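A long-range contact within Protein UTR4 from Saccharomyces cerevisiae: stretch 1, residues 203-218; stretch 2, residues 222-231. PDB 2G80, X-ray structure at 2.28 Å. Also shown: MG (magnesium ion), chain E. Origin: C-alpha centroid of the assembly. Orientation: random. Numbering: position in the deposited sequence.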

# COMPACT_ATOMS: atom_id res chain seq x y z
N LYS A 203 6.80 -20.26 11.62
CA LYS A 203 7.94 -20.04 12.52
C LYS A 203 8.64 -18.81 11.96
O LYS A 203 8.78 -18.71 10.75
CB LYS A 203 8.92 -21.23 12.50
CG LYS A 203 8.38 -22.53 13.06
N ALA A 204 9.02 -17.88 12.84
CA ALA A 204 9.73 -16.64 12.44
C ALA A 204 10.91 -16.88 11.48
O ALA A 204 11.06 -16.17 10.49
CB ALA A 204 10.21 -15.89 13.63
N SER A 205 11.69 -17.92 11.76
CA SER A 205 12.85 -18.32 10.93
C SER A 205 12.47 -18.70 9.48
O SER A 205 13.29 -18.54 8.60
CB SER A 205 13.62 -19.48 11.59
OG SER A 205 12.72 -20.54 11.86
N GLU A 206 11.23 -19.14 9.26
CA GLU A 206 10.70 -19.46 7.93
C GLU A 206 10.15 -18.24 7.15
O GLU A 206 9.68 -18.43 6.01
CB GLU A 206 9.57 -20.49 8.03
CG GLU A 206 9.94 -21.87 8.60
CD GLU A 206 8.70 -22.74 8.90
OE1 GLU A 206 7.53 -22.23 8.89
OE2 GLU A 206 8.89 -23.95 9.17
N VAL A 207 10.15 -17.03 7.74
CA VAL A 207 9.60 -15.83 7.09
C VAL A 207 10.72 -14.88 6.64
O VAL A 207 11.65 -14.66 7.39
CB VAL A 207 8.61 -15.06 8.03
CG1 VAL A 207 7.91 -13.90 7.29
CG2 VAL A 207 7.54 -16.02 8.59
N LEU A 208 10.65 -14.40 5.39
CA LEU A 208 11.52 -13.29 4.93
C LEU A 208 10.65 -12.02 4.75
O LEU A 208 9.65 -12.05 4.00
CB LEU A 208 12.24 -13.59 3.61
CG LEU A 208 13.17 -12.50 3.04
CD1 LEU A 208 14.31 -12.21 3.98
CD2 LEU A 208 13.73 -12.90 1.65
N PHE A 209 11.03 -10.93 5.41
CA PHE A 209 10.35 -9.63 5.31
C PHE A 209 11.21 -8.67 4.46
O PHE A 209 12.39 -8.43 4.77
CB PHE A 209 10.07 -9.08 6.70
CG PHE A 209 9.48 -7.68 6.72
CD1 PHE A 209 8.41 -7.33 5.90
CD2 PHE A 209 9.95 -6.74 7.64
CE1 PHE A 209 7.85 -6.05 5.96
CE2 PHE A 209 9.41 -5.46 7.71
CZ PHE A 209 8.35 -5.11 6.89
N LEU A 210 10.61 -8.15 3.39
CA LEU A 210 11.24 -7.23 2.46
C LEU A 210 10.60 -5.84 2.58
O LEU A 210 9.37 -5.68 2.45
CB LEU A 210 11.15 -7.74 1.03
CG LEU A 210 11.79 -9.11 0.78
CD1 LEU A 210 11.20 -9.77 -0.48
CD2 LEU A 210 13.31 -9.05 0.76
N SER A 211 11.44 -4.85 2.82
CA SER A 211 11.01 -3.48 2.98
C SER A 211 12.17 -2.54 2.66
O SER A 211 13.31 -2.97 2.73
CB SER A 211 10.49 -3.26 4.41
OG SER A 211 10.24 -1.88 4.71
N ASP A 212 11.85 -1.32 2.23
CA ASP A 212 12.84 -0.26 2.01
C ASP A 212 13.17 0.52 3.29
O ASP A 212 14.13 1.28 3.28
CB ASP A 212 12.41 0.73 0.91
CG ASP A 212 11.08 1.39 1.20
OD1 ASP A 212 10.20 0.69 1.75
OD2 ASP A 212 10.92 2.58 0.85
N ASN A 213 12.39 0.33 4.36
CA ASN A 213 12.57 1.05 5.63
C ASN A 213 13.33 0.17 6.65
O ASN A 213 12.77 -0.82 7.14
CB ASN A 213 11.18 1.46 6.17
CG ASN A 213 11.25 2.41 7.37
OD1 ASN A 213 12.32 2.68 7.92
ND2 ASN A 213 10.09 2.92 7.77
N PRO A 214 14.60 0.52 6.98
CA PRO A 214 15.37 -0.26 7.97
C PRO A 214 14.75 -0.39 9.36
O PRO A 214 15.03 -1.36 10.05
CB PRO A 214 16.70 0.52 8.08
CG PRO A 214 16.78 1.35 6.90
CD PRO A 214 15.41 1.64 6.44
N LEU A 215 13.97 0.61 9.77
CA LEU A 215 13.29 0.63 11.05
C LEU A 215 12.18 -0.44 11.13
O LEU A 215 11.89 -0.97 12.21
CB LEU A 215 12.73 2.04 11.34
CG LEU A 215 13.77 3.17 11.43
CD1 LEU A 215 13.07 4.53 11.58
CD2 LEU A 215 14.74 2.95 12.59
N GLU A 216 11.56 -0.74 9.99
CA GLU A 216 10.59 -1.81 9.89
C GLU A 216 11.33 -3.15 10.03
O GLU A 216 10.89 -4.02 10.76
CB GLU A 216 9.82 -1.75 8.55
CG GLU A 216 8.97 -0.48 8.39
CD GLU A 216 8.17 -0.42 7.07
OE1 GLU A 216 8.25 -1.37 6.24
OE2 GLU A 216 7.46 0.59 6.87
N LEU A 217 12.43 -3.30 9.30
CA LEU A 217 13.24 -4.52 9.32
C LEU A 217 13.80 -4.79 10.71
O LEU A 217 13.80 -5.94 11.13
CB LEU A 217 14.36 -4.45 8.27
CG LEU A 217 14.01 -4.36 6.77
CD1 LEU A 217 15.29 -4.27 6.00
CD2 LEU A 217 13.15 -5.54 6.19
N ASP A 218 14.25 -3.74 11.41
CA ASP A 218 14.73 -3.84 12.80
C ASP A 218 13.64 -4.37 13.74
O ASP A 218 13.92 -5.17 14.62
CB ASP A 218 15.14 -2.46 13.36
CG ASP A 218 16.42 -1.90 12.76
OD1 ASP A 218 17.15 -2.58 12.04
OD2 ASP A 218 16.69 -0.72 13.03
N GLY A 222 13.42 -8.32 15.75
CA GLY A 222 13.22 -8.54 17.18
C GLY A 222 12.46 -9.81 17.56
O GLY A 222 12.59 -10.31 18.68
N VAL A 223 11.65 -10.33 16.62
CA VAL A 223 10.94 -11.62 16.78
C VAL A 223 11.50 -12.73 15.85
O VAL A 223 10.83 -13.74 15.64
CB VAL A 223 9.39 -11.46 16.65
CG1 VAL A 223 8.81 -10.92 17.94
CG2 VAL A 223 8.97 -10.63 15.41
N GLY A 224 12.71 -12.55 15.33
CA GLY A 224 13.42 -13.57 14.57
C GLY A 224 13.13 -13.73 13.09
O GLY A 224 13.65 -14.68 12.44
N ILE A 225 12.35 -12.81 12.53
CA ILE A 225 12.01 -12.85 11.12
C ILE A 225 13.24 -12.39 10.30
O ILE A 225 13.83 -11.36 10.62
CB ILE A 225 10.78 -11.94 10.80
CG1 ILE A 225 9.53 -12.34 11.61
CG2 ILE A 225 10.50 -11.90 9.26
CD1 ILE A 225 8.36 -11.40 11.40
N ALA A 226 13.57 -13.13 9.24
CA ALA A 226 14.67 -12.76 8.31
C ALA A 226 14.24 -11.49 7.54
O ALA A 226 13.07 -11.26 7.28
CB ALA A 226 15.01 -13.89 7.37
N THR A 227 15.22 -10.66 7.22
CA THR A 227 15.00 -9.34 6.66
C THR A 227 15.82 -9.14 5.40
O THR A 227 16.90 -9.73 5.27
CB THR A 227 15.46 -8.25 7.67
OG1 THR A 227 16.83 -8.49 8.00
CG2 THR A 227 14.65 -8.29 8.91
N GLY A 228 15.31 -8.30 4.51
CA GLY A 228 16.01 -7.92 3.26
C GLY A 228 15.65 -6.48 2.96
O GLY A 228 14.46 -6.12 3.07
N LEU A 229 16.66 -5.65 2.64
CA LEU A 229 16.46 -4.22 2.35
C LEU A 229 16.20 -4.03 0.86
O LEU A 229 17.10 -4.28 0.04
CB LEU A 229 17.66 -3.37 2.79
CG LEU A 229 17.52 -1.83 2.69
CD1 LEU A 229 16.37 -1.27 3.55
CD2 LEU A 229 18.83 -1.15 3.10
N ALA A 230 14.98 -3.63 0.51
CA ALA A 230 14.62 -3.39 -0.88
C ALA A 230 15.19 -2.03 -1.32
O ALA A 230 15.05 -1.03 -0.60
CB ALA A 230 13.09 -3.45 -1.09
N SER A 231 15.85 -2.03 -2.48
CA SER A 231 16.39 -0.82 -3.08
C SER A 231 15.81 -0.68 -4.47
O SER A 231 15.97 -1.57 -5.29
CB SER A 231 17.91 -0.91 -3.15
OG SER A 231 18.43 0.37 -3.39
MG MG E . 8.15 1.29 2.02
O HOH W 1 8.60 3.20 2.00
O HOH W 2 8.42 0.99 4.05
O HOH W 3 6.24 1.54 2.48

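A strand, a helix and a returning strand form the classic right-handed unit of α/β proteins, and this segment of UTR4 illustrates how such a unit is held: the backbone supplies the bonds between parallel strands, while the helix packs over one face. At the start of stretch 2, Gly222 N makes a weak hydrogen bond to Asp218 O (3.4 Å). Gly224, with its positive phi of 84°, turns the chain past Ala204; a CB here would lie tightly against the methyl of that alanine. Ile225 then provides an apolar anchor, its CG2 lying 3.8 Å from both Val207 CG1 and Phe209 CB.

From Ala226 onward the chain runs parallel to strand 207-211, and its amides and carbonyls alternate in partner. Ala226 N donates weakly to Val207 O (3.1 Å), whereas Ala226 O accepts a nearly straight bond from Phe209 N (2.8 Å). On the sheet face it shares with Leu208, Ala226 CB meets Leu208 CD1 at 3.8 Å. Thr227 points to the other face, beneath the helix, where its CG2 approaches Leu217 O at 3.3 Å. Gly228 resumes the ladder: its N donates to Phe209 O (2.9 Å) and its O accepts from Ser211 N (3.3 Å). The absence of a side chain matters, since a CB on Gly228 would clash with Leu210 CD2.

Leu229 returns to the helix-covered face. Its CD1 lies 4.0 Å from Leu217 CD1 and 4.2 Å from Pro214 CD, an apolar cluster that fastens helix to strand. Ala230 N closes the ladder on Ser211 O (2.9 Å). Just beyond that bond, Asp212 has its CA 3.5 Å from Ala230 O, while its side chain leads away from stretch 2 and binds magnesium through OD1 (2.1 Å from MG). Strand pairing thus continues right up to a metal ligand.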